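Local coordinates for protein malate dehydrogenase (Entamoeba histolytica, PDB 3I0P) that probably catalyses the reversible NAD-dependent oxidation of malate to oxaloacetate, as a dimeric member of the malate/L-lactate dehydrogenase family with NAD bound, at residues Asp43-Asp48 with Thr333-Arg338; His50-Arg54 with Leu344-Thr348. The contacts are given in a common frame with arbitrary orientation. Residue numbers count along the deposited sequence, not the author numbering.

Interaction 1: residues Asp43-Asp48 with Thr333-Arg338; sequences DLRGMD and TEQKRR. With NAD (nicotinamide-adenine-dinucleotide), chain B.
R337 reaches out from helix 328-340 over the end of helix 29-45, its guanidinium edge facing D43 and D48. The side chain is extended (chi1 m, chi2 and chi3 t). R337 NH1 donates to D43 O (2.8 Å) and D48 OD1 (2.6 Å). R337 NH2 donates to D48 OD2 (3.1 Å), completing a two-pronged salt bridge. G46, with phi 94°, is the C-prime residue of a Schellman motif that ends helix 29-45. A CB on G46 would be tight against T333 CG2 (3.1 Å) and jammed against R45 O. Between the segments, L44 and E334 have the nearest CA atoms, 4.7 Å apart. E334 CA makes a CA-H...O contact with L44 O (2.9 Å). R338 NH2 pairs with E334 OE1 (2.8 Å), and L44 CD2 lies over the R338 guanidinium. Water 1 bridges R45 NH1 (3.1 Å) and E334 OE2 (2.8 Å). M47 CE lies 3.6 Å from NAD O3D, and the M47 side chain touches D181 of strand 178-182 and E330 of helix 328-340.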
loop_
_atom_site.group_PDB
_atom_site.type_symbol
_atom_site.label_atom_id
_atom_site.label_comp_id
_atom_site.label_asym_id
_atom_site.label_seq_id
_atom_site.Cartn_x
_atom_site.Cartn_y
_atom_site.Cartn_z
ATOM N N ASP A 43 -8.019 5.764 21.742
ATOM C CA ASP A 43 -8.291 7.038 22.422
ATOM C C ASP A 43 -6.992 7.810 22.709
ATOM O O ASP A 43 -6.956 9.032 22.588
ATOM C CB ASP A 43 -9.100 6.839 23.719
ATOM C CG ASP A 43 -10.490 6.259 23.472
ATOM O OD1 ASP A 43 -11.224 6.747 22.587
ATOM O OD2 ASP A 43 -10.861 5.307 24.187
ATOM N N LEU A 44 -5.934 7.090 23.089
ATOM C CA LEU A 44 -4.627 7.694 23.286
ATOM C C LEU A 44 -4.135 8.365 22.015
ATOM O O LEU A 44 -3.534 9.434 22.071
ATOM C CB LEU A 44 -3.605 6.666 23.762
ATOM C CG LEU A 44 -3.554 6.464 25.273
ATOM C CD1 LEU A 44 -2.802 5.171 25.630
ATOM C CD2 LEU A 44 -2.966 7.668 25.997
ATOM N N ARG A 45 -4.401 7.747 20.871
ATOM C CA ARG A 45 -3.816 8.213 19.620
ATOM C C ARG A 45 -4.688 9.250 18.915
ATOM O O ARG A 45 -4.247 9.882 17.959
ATOM C CB ARG A 45 -3.510 7.036 18.694
ATOM C CG ARG A 45 -2.459 6.091 19.227
ATOM C CD ARG A 45 -2.168 4.938 18.259
ATOM N NE ARG A 45 -1.479 5.402 17.055
ATOM C CZ ARG A 45 -0.178 5.699 16.985
ATOM N NH1 ARG A 45 0.598 5.582 18.050
ATOM N NH2 ARG A 45 0.350 6.102 15.838
ATOM N N GLY A 46 -5.917 9.425 19.384
ATOM C CA GLY A 46 -6.803 10.419 18.800
ATOM C C GLY A 46 -7.728 9.875 17.734
ATOM O O GLY A 46 -8.340 10.635 17.002
ATOM N N MET A 47 -7.841 8.553 17.652
ATOM C CA MET A 47 -8.799 7.919 16.751
ATOM C C MET A 47 -10.113 7.795 17.504
ATOM O O MET A 47 -10.499 6.713 17.931
ATOM C CB MET A 47 -8.310 6.528 16.308
ATOM C CG MET A 47 -6.941 6.485 15.657
ATOM S SD MET A 47 -6.908 7.542 14.208
ATOM C CE MET A 47 -5.243 7.211 13.580
ATOM N N ASP A 48 -10.799 8.913 17.670
ATOM C CA ASP A 48 -11.907 8.999 18.626
ATOM C C ASP A 48 -13.132 8.152 18.247
ATOM O O ASP A 48 -14.054 7.978 19.049
ATOM C CB ASP A 48 -12.251 10.471 18.896
ATOM C CG ASP A 48 -11.072 11.231 19.508
ATOM O OD1 ASP A 48 -10.448 10.692 20.441
ATOM O OD2 ASP A 48 -10.757 12.348 19.050
ATOM N N THR A 333 -0.917 13.811 20.224
ATOM C CA THR A 333 -2.209 13.636 20.882
ATOM C C THR A 333 -2.045 12.742 22.109
ATOM O O THR A 333 -2.575 13.037 23.182
ATOM C CB THR A 333 -3.257 13.040 19.929
ATOM O OG1 THR A 333 -3.441 13.922 18.815
ATOM C CG2 THR A 333 -4.590 12.847 20.643
ATOM N N GLU A 334 -1.284 11.662 21.943
ATOM C CA GLU A 334 -1.055 10.703 23.011
ATOM C C GLU A 334 -0.373 11.360 24.201
ATOM O O GLU A 334 -0.708 11.058 25.336
ATOM C CB GLU A 334 -0.259 9.511 22.488
ATOM C CG GLU A 334 0.151 8.503 23.538
ATOM C CD GLU A 334 0.604 7.177 22.944
ATOM O OE1 GLU A 334 0.578 6.178 23.697
ATOM O OE2 GLU A 334 0.979 7.119 21.738
ATOM N N GLN A 335 0.570 12.266 23.938
ATOM C CA GLN A 335 1.285 12.976 25.010
ATOM C C GLN A 335 0.343 13.919 25.763
ATOM O O GLN A 335 0.352 13.982 26.996
ATOM C CB GLN A 335 2.502 13.742 24.461
ATOM C CG GLN A 335 3.633 12.859 23.910
ATOM C CD GLN A 335 4.189 11.867 24.934
ATOM O OE1 GLN A 335 3.921 10.668 24.851
ATOM N NE2 GLN A 335 4.957 12.364 25.900
ATOM N N LYS A 336 -0.468 14.639 24.993
ATOM C CA LYS A 336 -1.511 15.517 25.511
ATOM C C LYS A 336 -2.502 14.752 26.411
ATOM O O LYS A 336 -2.719 15.137 27.561
ATOM C CB LYS A 336 -2.230 16.169 24.325
ATOM C CG LYS A 336 -3.324 17.165 24.663
ATOM C CD LYS A 336 -3.895 17.777 23.366
ATOM C CE LYS A 336 -4.551 19.141 23.607
ATOM N NZ LYS A 336 -5.810 19.017 24.396
ATOM N N ARG A 337 -3.073 13.658 25.900
ATOM C CA ARG A 337 -4.142 12.945 26.607
ATOM C C ARG A 337 -3.658 12.132 27.797
ATOM O O ARG A 337 -4.397 11.913 28.773
ATOM C CB ARG A 337 -4.955 12.094 25.644
ATOM C CG ARG A 337 -5.760 12.951 24.716
ATOM C CD ARG A 337 -6.727 12.153 23.915
ATOM N NE ARG A 337 -7.471 13.015 23.013
ATOM C CZ ARG A 337 -8.226 12.574 22.018
ATOM N NH1 ARG A 337 -8.333 11.277 21.796
ATOM N NH2 ARG A 337 -8.872 13.433 21.241
ATOM N N ARG A 338 -2.409 11.697 27.708
ATOM C CA ARG A 338 -1.765 10.958 28.777
ATOM C C ARG A 338 -1.768 11.773 30.072
ATOM O O ARG A 338 -2.005 11.228 31.144
ATOM C CB ARG A 338 -0.344 10.584 28.364
ATOM C CG ARG A 338 0.273 9.458 29.153
ATOM C CD ARG A 338 1.547 8.947 28.466
ATOM N NE ARG A 338 1.253 8.016 27.370
ATOM C CZ ARG A 338 0.992 6.713 27.525
ATOM N NH1 ARG A 338 0.975 6.159 28.733
ATOM N NH2 ARG A 338 0.744 5.955 26.466
HETATM P PA NAD B . -6.636 9.349 8.480
HETATM O O1A NAD B . -6.968 9.976 9.813
HETATM O O2A NAD B . -7.142 10.006 7.237
HETATM O O5B NAD B . -5.032 9.246 8.420
HETATM C C5B NAD B . -4.307 8.668 9.521
HETATM C C4B NAD B . -2.854 8.334 9.156
HETATM O O4B NAD B . -2.270 9.334 8.310
HETATM C C3B NAD B . -1.952 8.273 10.371
HETATM O O3B NAD B . -0.907 7.321 10.111
HETATM C C2B NAD B . -1.376 9.669 10.464
HETATM O O2B NAD B . -0.114 9.674 11.132
HETATM C C1B NAD B . -1.219 10.027 9.000
HETATM N N9A NAD B . -1.289 11.487 8.699
HETATM C C8A NAD B . -2.334 12.305 8.893
HETATM N N7A NAD B . -1.997 13.538 8.457
HETATM C C5A NAD B . -0.732 13.483 7.978
HETATM C C6A NAD B . 0.143 14.413 7.406
HETATM N N6A NAD B . -0.221 15.706 7.234
HETATM N N1A NAD B . 1.384 14.021 7.027
HETATM C C2A NAD B . 1.780 12.751 7.189
HETATM N N3A NAD B . 0.959 11.840 7.728
HETATM C C4A NAD B . -0.297 12.182 8.132
HETATM O O3 NAD B . -7.035 7.772 8.466
HETATM P PN NAD B . -8.518 7.098 8.462
HETATM O O1N NAD B . -8.675 6.377 7.145
HETATM O O2N NAD B . -9.554 8.096 8.917
HETATM O O5D NAD B . -8.422 5.983 9.608
HETATM C C5D NAD B . -8.563 6.331 10.989
HETATM C C4D NAD B . -8.592 5.073 11.854
HETATM O O4D NAD B . -9.736 4.274 11.538
HETATM C C3D NAD B . -7.374 4.187 11.626
HETATM O O3D NAD B . -6.748 3.964 12.897
HETATM C C2D NAD B . -7.915 2.904 10.994
HETATM O O2D NAD B . -7.259 1.687 11.394
HETATM C C1D NAD B . -9.343 2.898 11.490
HETATM N N1N NAD B . -10.215 2.088 10.642
HETATM C C2N NAD B . -10.564 0.856 11.077
HETATM C C3N NAD B . -11.397 0.046 10.300
HETATM C C7N NAD B . -11.794 -1.327 10.766
HETATM O O7N NAD B . -12.529 -2.002 10.056
HETATM N N7N NAD B . -11.342 -1.777 11.933
HETATM C C4N NAD B . -11.862 0.527 9.073
HETATM C C5N NAD B . -11.478 1.801 8.644
HETATM C C6N NAD B . -10.647 2.570 9.458
HETATM O O HOH W 1 0.087 4.611 20.984
#

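Interaction 2: residues His50-Arg54 with Leu344-Thr348. With NAD (nicotinamide-adenine-dinucleotide), chain B.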
loop_
_atom_site.group_PDB
_atom_site.type_symbol
_atom_site.label_atom_id
_atom_site.label_comp_id
_atom_site.label_asym_id
_atom_site.label_seq_id
_atom_site.Cartn_x
_atom_site.Cartn_y
_atom_site.Cartn_z
ATOM N N HIS A 50 -12.819 4.912 17.585
ATOM C CA HIS A 50 -12.436 3.504 17.741
ATOM C C HIS A 50 -12.093 3.023 19.152
ATOM O O HIS A 50 -11.617 1.895 19.324
ATOM C CB HIS A 50 -11.330 3.140 16.743
ATOM C CG HIS A 50 -11.824 2.996 15.341
ATOM N ND1 HIS A 50 -11.710 4.000 14.403
ATOM C CD2 HIS A 50 -12.469 1.977 14.724
ATOM C CE1 HIS A 50 -12.245 3.598 13.263
ATOM N NE2 HIS A 50 -12.717 2.376 13.432
ATOM N N GLY A 51 -12.350 3.872 20.148
ATOM C CA GLY A 51 -12.174 3.514 21.564
ATOM C C GLY A 51 -13.470 3.662 22.338
ATOM O O GLY A 51 -14.522 3.221 21.878
ATOM N N ILE A 52 -13.398 4.314 23.497
ATOM C CA ILE A 52 -14.551 4.491 24.398
ATOM C C ILE A 52 -15.833 5.033 23.735
ATOM O O ILE A 52 -16.932 4.622 24.096
ATOM C CB ILE A 52 -14.154 5.294 25.696
ATOM C CG1 ILE A 52 -15.244 5.236 26.775
ATOM C CG2 ILE A 52 -13.774 6.728 25.376
ATOM C CD1 ILE A 52 -15.536 3.852 27.322
ATOM N N GLN A 53 -15.699 5.935 22.761
ATOM C CA GLN A 53 -16.871 6.557 22.108
ATOM C C GLN A 53 -17.671 5.562 21.275
ATOM O O GLN A 53 -18.715 5.898 20.700
ATOM C CB GLN A 53 -16.457 7.760 21.261
ATOM C CG GLN A 53 -15.886 8.889 22.093
ATOM C CD GLN A 53 -15.480 10.105 21.280
ATOM O OE1 GLN A 53 -14.447 10.730 21.556
ATOM N NE2 GLN A 53 -16.291 10.458 20.277
ATOM N N ARG A 54 -17.184 4.327 21.252
ATOM C CA ARG A 54 -17.775 3.271 20.462
ATOM C C ARG A 54 -17.856 2.010 21.308
ATOM O O ARG A 54 -18.282 0.962 20.842
ATOM C CB ARG A 54 -16.901 3.043 19.233
ATOM C CG ARG A 54 -17.644 2.710 17.957
ATOM C CD ARG A 54 -18.840 3.631 17.681
ATOM N NE ARG A 54 -18.437 4.971 17.269
ATOM C CZ ARG A 54 -19.267 6.008 17.218
ATOM N NH1 ARG A 54 -20.541 5.847 17.556
ATOM N NH2 ARG A 54 -18.833 7.208 16.832
ATOM N N LEU A 344 -14.510 13.814 26.354
ATOM C CA LEU A 344 -15.540 12.957 25.773
ATOM C C LEU A 344 -16.867 13.689 25.595
ATOM O O LEU A 344 -17.278 14.454 26.477
ATOM C CB LEU A 344 -15.751 11.711 26.637
ATOM C CG LEU A 344 -14.513 10.878 26.973
ATOM C CD1 LEU A 344 -14.889 9.676 27.822
ATOM C CD2 LEU A 344 -13.795 10.448 25.693
ATOM N N PRO A 345 -17.541 13.460 24.450
ATOM C CA PRO A 345 -18.888 13.989 24.233
ATOM C C PRO A 345 -19.841 13.525 25.321
ATOM O O PRO A 345 -19.555 12.548 26.019
ATOM C CB PRO A 345 -19.296 13.365 22.900
ATOM C CG PRO A 345 -18.016 13.143 22.192
ATOM C CD PRO A 345 -17.028 12.762 23.253
ATOM N N LEU A 346 -20.960 14.237 25.453
ATOM C CA LEU A 346 -21.982 13.968 26.464
ATOM C C LEU A 346 -22.649 12.612 26.264
ATOM O O LEU A 346 -22.957 11.915 27.234
ATOM C CB LEU A 346 -23.045 15.060 26.426
ATOM C CG LEU A 346 -23.574 15.527 27.792
ATOM C CD1 LEU A 346 -22.706 16.697 28.340
ATOM C CD2 LEU A 346 -25.094 15.897 27.732
ATOM N N VAL A 347 -22.863 12.234 25.005
ATOM C CA VAL A 347 -23.423 10.915 24.685
ATOM C C VAL A 347 -22.570 9.784 25.270
ATOM O O VAL A 347 -23.113 8.821 25.801
ATOM C CB VAL A 347 -23.700 10.730 23.145
ATOM C CG1 VAL A 347 -22.411 10.773 22.318
ATOM C CG2 VAL A 347 -24.480 9.442 22.880
ATOM N N THR A 348 -21.244 9.925 25.200
ATOM C CA THR A 348 -20.310 8.898 25.681
ATOM C C THR A 348 -20.367 8.828 27.202
ATOM O O THR A 348 -20.439 7.736 27.786
ATOM C CB THR A 348 -18.847 9.158 25.215
ATOM O OG1 THR A 348 -18.819 9.421 23.809
ATOM C CG2 THR A 348 -17.970 7.953 25.491
HETATM P PA NAD B . -6.636 9.349 8.480
HETATM O O1A NAD B . -6.968 9.976 9.813
HETATM O O2A NAD B . -7.142 10.006 7.237
HETATM O O5B NAD B . -5.032 9.246 8.420
HETATM C C5B NAD B . -4.307 8.668 9.521
HETATM C C4B NAD B . -2.854 8.334 9.156
HETATM O O4B NAD B . -2.270 9.334 8.310
HETATM C C3B NAD B . -1.952 8.273 10.371
HETATM O O3B NAD B . -0.907 7.321 10.111
HETATM C C2B NAD B . -1.376 9.669 10.464
HETATM O O2B NAD B . -0.114 9.674 11.132
HETATM C C1B NAD B . -1.219 10.027 9.000
HETATM N N9A NAD B . -1.289 11.487 8.699
HETATM C C8A NAD B . -2.334 12.305 8.893
HETATM N N7A NAD B . -1.997 13.538 8.457
HETATM C C5A NAD B . -0.732 13.483 7.978
HETATM C C6A NAD B . 0.143 14.413 7.406
HETATM N N6A NAD B . -0.221 15.706 7.234
HETATM N N1A NAD B . 1.384 14.021 7.027
HETATM C C2A NAD B . 1.780 12.751 7.189
HETATM N N3A NAD B . 0.959 11.840 7.728
HETATM C C4A NAD B . -0.297 12.182 8.132
HETATM O O3 NAD B . -7.035 7.772 8.466
HETATM P PN NAD B . -8.518 7.098 8.462
HETATM O O1N NAD B . -8.675 6.377 7.145
HETATM O O2N NAD B . -9.554 8.096 8.917
HETATM O O5D NAD B . -8.422 5.983 9.608
HETATM C C5D NAD B . -8.563 6.331 10.989
HETATM C C4D NAD B . -8.592 5.073 11.854
HETATM O O4D NAD B . -9.736 4.274 11.538
HETATM C C3D NAD B . -7.374 4.187 11.626
HETATM O O3D NAD B . -6.748 3.964 12.897
HETATM C C2D NAD B . -7.915 2.904 10.994
HETATM O O2D NAD B . -7.259 1.687 11.394
HETATM C C1D NAD B . -9.343 2.898 11.490
HETATM N N1N NAD B . -10.215 2.088 10.642
HETATM C C2N NAD B . -10.564 0.856 11.077
HETATM C C3N NAD B . -11.397 0.046 10.300
HETATM C C7N NAD B . -11.794 -1.327 10.766
HETATM O O7N NAD B . -12.529 -2.002 10.056
HETATM N N7N NAD B . -11.342 -1.777 11.933
HETATM C C4N NAD B . -11.862 0.527 9.073
HETATM C C5N NAD B . -11.478 1.801 8.644
HETATM C C6N NAD B . -10.647 2.570 9.458
HETATM O O HOH W 2 -20.208 7.294 22.529
#
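The loop between helices 29-45 and 55-64 has one end in the NAD pocket and the other against the C-terminal part of the chain. At the pocket end H50 CE1 lies 3.1 Å from NAD O4D, on the ribose next to the nicotinamide. H50 does not reach 344-348. I52 and Q53 make the contact instead. I52 CG2 packs on L344 CD2 at 3.7 Å, and I52 O lies 3.8 Å from T348 CG2. The 344-348 segment is a strand-to-helix junction: strand 342-345 pairs antiparallel with strand 6-9, then P345 takes the N-cap position of helix 346-359. L344, P345 and T348 all point their CA-CB bonds toward the loop. I14 and M18 of helix 11-24, with M352, extend the apolar cluster around I52. Q53 lies over the junction, with Q53 CD 3.7 Å from P345 CD and Q53 CG 3.4 Å from T348 OG1. Water 2 bridges the Q53 backbone and the T348 side chain, donating to Q53 O at 2.7 Å and accepting from T348 OG1 at 2.8 Å.

Interaction 1 joins the end of helix 29-45 and the turn after it to helix 328-340. Interaction 2 joins the following loop to strand 342-345 and helix 346-359. Helix 328-340 and strand 342-345 are consecutive, so the two contacts use neighbouring elements on both sides. Their centres are 13 Å apart. Interaction 1 is partly buried and rests on a salt bridge, a helix end and the packing of L44. Interaction 2 is buried and smaller, 226 against 401 Å², with apolar packing and one bridging water. They touch directly: D43 OD2 lies 2.8 Å from I52 N, a probable hydrogen bond, and D48 O packs 3.3 Å from Q53 CB. Both sit beside the NAD pocket, but other residues make the contacts across the segments.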